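PDB 2VOZ: iron uptake protein A2, which binds ferric iron and is probably part of a periplasmic ABC transporter that imports it into the cyanobacterium Synechocystis. Local coordinates for residues I279-L282 with E283-A286. Numbering follows the deposited sequence.
Sequences IAFL and EYLA
Four successive i to i+4 hydrogen bonds tie Ile-279, Ala-280, Phe-281 and Leu-282 to Glu-283, Tyr-284, Leu-285 and Ala-286. These are the last turns of alpha-helix 275-285, in the periplasmic binding protein fold, and Ala-286, the first residue past its end. Glu-283 N reaches Ile-279 O at 2.9 Å and nearly straight. The bond from Ala-286 N to Leu-282 O is longer, 3.2 Å, and more bent, with an N-H...O angle of 137°, as the helix ends.

On the inner side, Leu-285 lies over one face of the Phe-281 ring. Its CG is 4.1 Å from the ring centroid, a CH-pi contact. CD1 of Leu-285 meets CE2 of Phe-281 at 3.6 Å. Phe-281 CG is trans to the backbone N (chi1 180°), which carries the ring along the helix to Leu-285. Phe-54 of helix 48-54 packs edge-to-face with the same ring, and Leu-282 and Leu-285 pack on Phe-126 of strand 124-136. Tyr-284 OH is hydrogen-bonded to Leu-50 O and to Tyr-293 OH of a second subunit.

The Glu-283 side chain runs back beside Ile-279. It stretches out straight past CG (chi2 172°), which takes the carboxylate alongside the Ile-279 CG2 methyl, and OE2 is hydrogen-bonded to Ser-105 OG. With an alanine in place of this glutamate, Ser-105 OG would probably lose its carboxylate partner and the Ile-279 methyl its neighbour. Glu-283 CG lies 3.4 Å from Ile-279 O. Farther out, Glu-283 OE2 comes within 3.7 Å of Ile-279 CG2.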
ATOM      1  N   ILE B 279      24.038 -10.306 -15.090  1.00 10.32           N
ATOM      2  CA  ILE B 279      24.800  -9.308 -15.818  1.00 11.09           C
ATOM      3  C   ILE B 279      23.873  -8.541 -16.739  1.00 10.07           C
ATOM      4  O   ILE B 279      23.945  -7.307 -16.806  1.00 10.80           O
ATOM      5  CB  ILE B 279      25.994  -9.949 -16.565  1.00 10.78           C
ATOM      6  CG1 ILE B 279      26.985 -10.533 -15.526  1.00 10.00           C
ATOM      7  CG2 ILE B 279      26.620  -8.959 -17.603  1.00 12.12           C
ATOM      8  CD1 ILE B 279      28.023 -11.398 -16.171  1.00 15.47           C
ATOM      9  N   ALA B 280      22.968  -9.254 -17.408  1.00 10.80           N
ATOM     10  CA  ALA B 280      21.994  -8.620 -18.306  1.00 10.84           C
ATOM     11  C   ALA B 280      21.116  -7.609 -17.544  1.00 10.84           C
ATOM     12  O   ALA B 280      20.771  -6.544 -18.065  1.00 10.50           O
ATOM     13  CB  ALA B 280      21.125  -9.690 -18.982  1.00 11.30           C
ATOM     14  N   PHE B 281      20.783  -7.965 -16.314  1.00  9.84           N
ATOM     15  CA  PHE B 281      19.990  -7.107 -15.475  1.00 10.21           C
ATOM     16  C   PHE B 281      20.778  -5.836 -15.155  1.00  9.06           C
ATOM     17  O   PHE B 281      20.227  -4.742 -15.281  1.00 10.25           O
ATOM     18  CB  PHE B 281      19.567  -7.801 -14.186  1.00  9.60           C
ATOM     19  CG  PHE B 281      18.752  -6.919 -13.302  1.00 10.62           C
ATOM     20  CD1 PHE B 281      17.421  -6.645 -13.626  1.00 12.28           C
ATOM     21  CD2 PHE B 281      19.313  -6.339 -12.175  1.00 12.08           C
ATOM     22  CE1 PHE B 281      16.643  -5.842 -12.822  1.00 14.08           C
ATOM     23  CE2 PHE B 281      18.514  -5.504 -11.353  1.00 12.83           C
ATOM     24  CZ  PHE B 281      17.208  -5.254 -11.698  1.00 11.49           C
ATOM     25  N   LEU B 282      22.048  -5.953 -14.756  1.00  8.04           N
ATOM     26  CA  LEU B 282      22.875  -4.746 -14.490  1.00  8.58           C
ATOM     27  C   LEU B 282      22.950  -3.870 -15.720  1.00  7.87           C
ATOM     28  O   LEU B 282      22.795  -2.651 -15.636  1.00  9.24           O
ATOM     29  CB  LEU B 282      24.301  -5.097 -14.019  1.00  9.06           C
ATOM     30  CG  LEU B 282      24.409  -5.838 -12.675  1.00 11.81           C
ATOM     31  CD1 LEU B 282      25.881  -6.083 -12.460  1.00 13.83           C
ATOM     32  CD2 LEU B 282      23.765  -5.015 -11.536  1.00 15.16           C
ATOM     33  N   GLU B 283      23.118  -4.485 -16.883  1.00  8.68           N
ATOM     34  CA  GLU B 283      23.122  -3.713 -18.150  1.00  9.40           C
ATOM     35  C   GLU B 283      21.813  -2.977 -18.380  1.00  9.94           C
ATOM     36  O   GLU B 283      21.796  -1.803 -18.830  1.00 10.21           O
ATOM     37  CB  GLU B 283      23.468  -4.608 -19.360  1.00 10.54           C
ATOM     38  CG  GLU B 283      24.916  -5.103 -19.232  1.00  9.59           C
ATOM     39  CD  GLU B 283      25.341  -6.165 -20.252  1.00 13.76           C
ATOM     40  OE1 GLU B 283      24.480  -6.728 -20.981  1.00 16.42           O
ATOM     41  OE2 GLU B 283      26.569  -6.430 -20.290  1.00 16.42           O
ATOM     42  N   TYR B 284      20.713  -3.668 -18.099  1.00  9.68           N
ATOM     43  CA  TYR B 284      19.405  -3.067 -18.219  1.00  9.87           C
ATOM     44  C   TYR B 284      19.243  -1.866 -17.276  1.00  9.60           C
ATOM     45  O   TYR B 284      18.764  -0.823 -17.697  1.00 10.35           O
ATOM     46  CB  TYR B 284      18.321  -4.119 -17.974  1.00 10.30           C
ATOM     47  CG  TYR B 284      16.943  -3.522 -17.802  1.00 10.12           C
ATOM     48  CD1 TYR B 284      16.238  -3.001 -18.903  1.00 11.46           C
ATOM     49  CD2 TYR B 284      16.339  -3.509 -16.527  1.00 11.45           C
ATOM     50  CE1 TYR B 284      14.976  -2.449 -18.735  1.00 11.07           C
ATOM     51  CE2 TYR B 284      15.055  -2.954 -16.352  1.00  9.42           C
ATOM     52  CZ  TYR B 284      14.387  -2.454 -17.467  1.00 11.10           C
ATOM     53  OH  TYR B 284      13.112  -1.917 -17.254  1.00 13.63           O
ATOM     54  N   LEU B 285      19.642  -2.007 -16.010  1.00 10.25           N
ATOM     55  CA  LEU B 285      19.531  -0.904 -15.073  1.00 10.86           C
ATOM     56  C   LEU B 285      20.343   0.315 -15.521  1.00 11.63           C
ATOM     57  O   LEU B 285      20.059   1.432 -15.085  1.00 11.73           O
ATOM     58  CB  LEU B 285      20.048  -1.356 -13.709  1.00 13.12           C
ATOM     59  CG  LEU B 285      19.149  -2.162 -12.784  1.00 15.32           C
ATOM     60  CD1 LEU B 285      19.800  -2.147 -11.413  1.00 16.53           C
ATOM     61  CD2 LEU B 285      17.743  -1.572 -12.692  1.00 16.27           C
ATOM     62  N   ALA B 286      21.378   0.084 -16.341  1.00 10.52           N
ATOM     63  CA  ALA B 286      22.198   1.184 -16.889  1.00 11.77           C
ATOM     64  C   ALA B 286      21.626   1.764 -18.196  1.00 12.26           C
ATOM     65  O   ALA B 286      22.183   2.711 -18.769  1.00 14.47           O
ATOM     66  CB  ALA B 286      23.621   0.716 -17.133  1.00 10.61           C
TER